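Local coordinates for tail spike protein gp49 (Pseudomonas phage LKA1, PDB 4RU4), which cleaves the O-specific polysaccharide of Pseudomonas as a lyase, probably helping the phage through the host cell envelope during entry, at residues Ala62-Gly67 / Leu89-Asp94; Leu112-Ser117 / Gly204-Ala209. All coordinates share one frame; numbering follows the deposited sequence.

Interaction 1: Ala62-Gly67 / Leu89-Asp94; sequences AAVDSG and LQIAGD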
loop_
_atom_site.group_PDB
_atom_site.type_symbol
_atom_site.label_atom_id
_atom_site.label_comp_id
_atom_site.label_asym_id
_atom_site.label_seq_id
_atom_site.Cartn_x
_atom_site.Cartn_y
_atom_site.Cartn_z
ATOM N N ALA B 62 -32.276 29.934 2.281
ATOM C CA ALA B 62 -31.965 31.376 2.244
ATOM C C ALA B 62 -30.521 31.643 2.663
ATOM O O ALA B 62 -29.839 32.536 2.106
ATOM C CB ALA B 62 -32.940 32.184 3.125
ATOM N N ALA B 63 -30.044 30.870 3.634
ATOM C CA ALA B 63 -28.653 31.003 4.067
ATOM C C ALA B 63 -27.698 30.648 2.926
ATOM O O ALA B 63 -26.735 31.379 2.654
ATOM C CB ALA B 63 -28.371 30.112 5.299
ATOM N N VAL B 64 -27.952 29.511 2.280
ATOM C CA VAL B 64 -27.184 29.128 1.102
ATOM C C VAL B 64 -27.255 30.227 0.048
ATOM O O VAL B 64 -26.240 30.601 -0.532
ATOM C CB VAL B 64 -27.672 27.786 0.517
ATOM C CG1 VAL B 64 -27.117 27.562 -0.879
ATOM C CG2 VAL B 64 -27.279 26.630 1.458
ATOM N N ASP B 65 -28.461 30.746 -0.190
ATOM C CA ASP B 65 -28.677 31.754 -1.218
ATOM C C ASP B 65 -27.918 33.045 -0.952
ATOM O O ASP B 65 -27.677 33.827 -1.865
ATOM C CB ASP B 65 -30.169 32.076 -1.356
ATOM C CG ASP B 65 -30.942 30.969 -2.089
ATOM O OD1 ASP B 65 -30.303 30.038 -2.601
ATOM O OD2 ASP B 65 -32.184 31.038 -2.143
ATOM N N SER B 66 -27.549 33.272 0.299
ATOM C CA SER B 66 -26.816 34.474 0.637
ATOM C C SER B 66 -25.453 34.522 -0.066
ATOM O O SER B 66 -24.874 35.600 -0.211
ATOM C CB SER B 66 -26.621 34.586 2.156
ATOM O OG SER B 66 -25.515 33.789 2.599
ATOM N N GLY B 67 -24.923 33.366 -0.480
ATOM C CA GLY B 67 -23.587 33.337 -1.065
ATOM C C GLY B 67 -22.441 33.262 -0.057
ATOM O O GLY B 67 -21.277 33.042 -0.426
ATOM N N LEU B 89 -21.401 25.743 -3.071
ATOM C CA LEU B 89 -22.174 25.368 -1.897
ATOM C C LEU B 89 -21.172 25.145 -0.793
ATOM O O LEU B 89 -20.308 24.280 -0.925
ATOM C CB LEU B 89 -22.917 24.052 -2.161
ATOM C CG LEU B 89 -23.827 23.498 -1.052
ATOM C CD1 LEU B 89 -24.975 24.478 -0.733
ATOM C CD2 LEU B 89 -24.405 22.152 -1.450
ATOM N N GLN B 90 -21.267 25.930 0.280
ATOM C CA GLN B 90 -20.338 25.808 1.403
ATOM C C GLN B 90 -21.147 25.630 2.663
ATOM O O GLN B 90 -21.865 26.549 3.074
ATOM C CB GLN B 90 -19.486 27.068 1.521
ATOM C CG GLN B 90 -18.630 27.312 0.302
ATOM C CD GLN B 90 -17.948 28.651 0.397
ATOM O OE1 GLN B 90 -18.577 29.684 0.186
ATOM N NE2 GLN B 90 -16.677 28.644 0.749
ATOM N N ILE B 91 -21.063 24.439 3.254
ATOM C CA ILE B 91 -21.853 24.124 4.445
ATOM C C ILE B 91 -20.982 23.345 5.404
ATOM O O ILE B 91 -20.384 22.336 5.013
ATOM C CB ILE B 91 -23.080 23.249 4.088
ATOM C CG1 ILE B 91 -24.122 24.068 3.348
ATOM C CG2 ILE B 91 -23.690 22.591 5.363
ATOM C CD1 ILE B 91 -25.064 23.205 2.579
ATOM N N ALA B 92 -20.881 23.825 6.641
ATOM C CA ALA B 92 -20.140 23.121 7.679
ATOM C C ALA B 92 -20.943 23.128 8.984
ATOM O O ALA B 92 -21.530 24.153 9.337
ATOM C CB ALA B 92 -18.767 23.771 7.887
ATOM N N GLY B 93 -20.972 21.996 9.687
ATOM C CA GLY B 93 -21.745 21.882 10.916
ATOM C C GLY B 93 -20.851 21.569 12.103
ATOM O O GLY B 93 -19.629 21.736 12.013
ATOM N N ASP B 94 -21.449 21.104 13.198
ATOM C CA ASP B 94 -20.687 20.816 14.413
ATOM C C ASP B 94 -20.429 19.332 14.547
ATOM O O ASP B 94 -20.089 18.846 15.629
ATOM C CB ASP B 94 -21.454 21.288 15.651
ATOM C CG ASP B 94 -21.473 22.790 15.781
ATOM O OD1 ASP B 94 -20.583 23.448 15.210
ATOM O OD2 ASP B 94 -22.391 23.319 16.440
HETATM O O HOH W 1 -18.417 32.359 0.151
#
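L89 opens the contact by lodging its CD1 methyl against both branches of V64, 3.8 Å from V64 CG1 and 3.8 Å from V64 CG2. Chi1 of -178° carries CG of the leucine away from the backbone N, chi2 near 62° then turns CD1 onto V64, and the two side chains meet at a slant. Q90 adds no direct hydrogen bond. Its OE1 accepts from a water at 2.7 Å, and the same water donates to the carbonyl O of G67 at 3.0 Å, so the link to the helix end is indirect; Q90 NE2 turns to T97 OG1 of the third subunit. G67 has positive phi, just beyond a helix end where A63 O takes both the backbone N and the hydroxyl of S66, S66 OG lying 2.7 Å from A63 O in the carbonyl plane. I91 then brings CD1 to 4.2 Å from V64 CG2, a looser touch on a methyl already met by L89. Helix 55-65 lies over the N-terminal end of the strands, V64 touching strand 89-93 and also I83 and S85 of strand 82-86, A63 touching V70 of strand 70-72, consistent with the N-terminal capping helix of pectin lyase-like beta-helices.

Interaction 2: Leu112-Ser117 / Gly204-Ala209; sequences LSCVGS and GVVDIA
C114 and V206 make the closer half of a contact across the interior of the parallel beta-helix, where strands 113-120 and 206-209, on different faces of the coil, turn side chains toward each other. No hydrogen bond joins the two segments; only apolar atoms bridge the gap. The backbones are 7.5 Å apart between C114 CA and V206 CA. They stand 9.4 Å apart between L112 CA and I208 CA, so the faces diverge and the second pair must bridge more distance. There L112 and I208 reach toward each other tip to tip, CD2 of L112 lying 4.0 Å from CG2 of I208; the isoleucine was modelled in two conformers, which makes this touch the less certain one. Both pairs are buried. L89 packs on C114 and I208, and V206 also touches V225, V228 and P231. Away from the interior each strand is looser: on 113-120 the CB atoms of S113 and V115 point away from 204-209, and S117 is exposed; on the other segment V205 points away and packs against A96 of the third subunit. Between the segments the chain makes the excursion that includes the Ig-like domain, and the contact lies where this excursion leaves and rejoins the coil. In the tight pair SG of C114 stands anti to its own N (chi1 -171°), and V206 offers the branch beside its backbone N: CG2 of V206 lies 3.6 Å from SG and 4.0 Å from CB of C114.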
loop_
_atom_site.group_PDB
_atom_site.type_symbol
_atom_site.label_atom_id
_atom_site.label_comp_id
_atom_site.label_asym_id
_atom_site.label_seq_id
_atom_site.Cartn_x
_atom_site.Cartn_y
_atom_site.Cartn_z
ATOM N N LEU B 112 -29.192 17.573 -0.567
ATOM C CA LEU B 112 -28.293 18.690 -0.679
ATOM C C LEU B 112 -27.670 18.552 -2.064
ATOM O O LEU B 112 -27.282 17.439 -2.467
ATOM C CB LEU B 112 -27.223 18.547 0.412
ATOM C CG LEU B 112 -26.412 19.708 0.947
ATOM C CD1 LEU B 112 -27.381 20.832 1.281
ATOM C CD2 LEU B 112 -25.642 19.289 2.202
ATOM N N SER B 113 -27.606 19.647 -2.816
ATOM C CA SER B 113 -27.052 19.541 -4.163
ATOM C C SER B 113 -26.392 20.819 -4.639
ATOM O O SER B 113 -26.830 21.936 -4.306
ATOM C CB SER B 113 -28.114 19.083 -5.179
ATOM O OG SER B 113 -29.142 20.052 -5.314
ATOM N N CYS B 114 -25.335 20.651 -5.433
ATOM C CA CYS B 114 -24.703 21.775 -6.103
ATOM C C CYS B 114 -24.361 21.359 -7.525
ATOM O O CYS B 114 -23.763 20.298 -7.733
ATOM C CB CYS B 114 -23.432 22.233 -5.383
ATOM S SG CYS B 114 -22.814 23.789 -6.105
ATOM N N VAL B 115 -24.767 22.173 -8.501
ATOM C CA VAL B 115 -24.538 21.836 -9.910
ATOM C C VAL B 115 -23.764 22.980 -10.602
ATOM O O VAL B 115 -24.202 24.143 -10.594
ATOM C CB VAL B 115 -25.879 21.599 -10.658
ATOM C CG1 VAL B 115 -25.638 21.172 -12.122
ATOM C CG2 VAL B 115 -26.752 20.583 -9.919
ATOM N N GLY B 116 -22.606 22.661 -11.176
ATOM C CA GLY B 116 -21.879 23.630 -11.982
ATOM C C GLY B 116 -22.337 23.539 -13.428
ATOM O O GLY B 116 -23.369 22.940 -13.715
ATOM N N SER B 117 -21.563 24.125 -14.334
ATOM C CA SER B 117 -21.970 24.202 -15.728
ATOM C C SER B 117 -20.900 23.719 -16.686
ATOM O O SER B 117 -19.707 23.855 -16.421
ATOM C CB SER B 117 -22.345 25.642 -16.096
ATOM O OG SER B 117 -23.140 26.213 -15.081
ATOM N N GLY B 204 -17.846 27.009 -8.783
ATOM C CA GLY B 204 -17.198 27.677 -7.678
ATOM C C GLY B 204 -16.839 26.707 -6.569
ATOM O O GLY B 204 -16.567 25.520 -6.812
ATOM N N VAL B 205 -16.856 27.196 -5.336
ATOM C CA VAL B 205 -16.361 26.391 -4.222
ATOM C C VAL B 205 -17.455 25.471 -3.674
ATOM O O VAL B 205 -18.520 25.938 -3.278
ATOM C CB VAL B 205 -15.829 27.339 -3.116
ATOM C CG1 VAL B 205 -15.377 26.564 -1.863
ATOM C CG2 VAL B 205 -14.676 28.193 -3.705
ATOM N N VAL B 206 -17.185 24.170 -3.658
ATOM C CA VAL B 206 -18.056 23.214 -2.983
ATOM C C VAL B 206 -17.337 22.531 -1.836
ATOM O O VAL B 206 -16.307 21.873 -2.020
ATOM C CB VAL B 206 -18.640 22.175 -3.963
ATOM C CG1 VAL B 206 -19.451 21.108 -3.222
ATOM C CG2 VAL B 206 -19.496 22.912 -4.996
ATOM N N ASP B 207 -17.887 22.704 -0.636
ATOM C CA ASP B 207 -17.264 22.170 0.564
ATOM C C ASP B 207 -18.392 21.833 1.538
ATOM O O ASP B 207 -19.095 22.720 2.009
ATOM C CB ASP B 207 -16.296 23.211 1.155
ATOM C CG ASP B 207 -15.381 22.627 2.234
ATOM O OD1 ASP B 207 -15.665 21.524 2.737
ATOM O OD2 ASP B 207 -14.383 23.292 2.597
ATOM N N ILE B 208 -18.575 20.546 1.788
ATOM C CA ILE B 208 -19.594 20.073 2.707
ATOM C C ILE B 208 -18.839 19.344 3.800
ATOM O O ILE B 208 -18.041 18.445 3.523
ATOM C CB ILE B 208 -20.574 19.106 1.995
ATOM C CG1 ILE B 208 -21.074 19.710 0.675
ATOM C CG2 ILE B 208 -21.740 18.710 2.919
ATOM C CD1 ILE B 208 -21.777 21.038 0.819
ATOM N N ALA B 209 -19.053 19.740 5.044
ATOM C CA ALA B 209 -18.365 19.058 6.134
ATOM C C ALA B 209 -19.143 18.998 7.433
ATOM O O ALA B 209 -19.934 19.891 7.734
ATOM C CB ALA B 209 -16.980 19.695 6.364
#

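How the interactions relate
Interactions 1 and 2 follow one another along the chain, the first closing before the second opens, with centres about 10 Å apart on the same side of the chain's centre. They meet through neighbouring parallel strands: 89-93, from interaction 1, runs beside 206-209, from interaction 2, with probable hydrogen bonds from I91 N to D207 O and from L89 N to V205 O, each 2.9 Å. I91 CD1 also packs 3.6 Å from L112 CD1, so the two apolar contacts touch. Interaction 1 sets the helix on the N-terminal end of the beta-helix; interaction 2 joins different faces farther in, where the coil resumes after the long excursion.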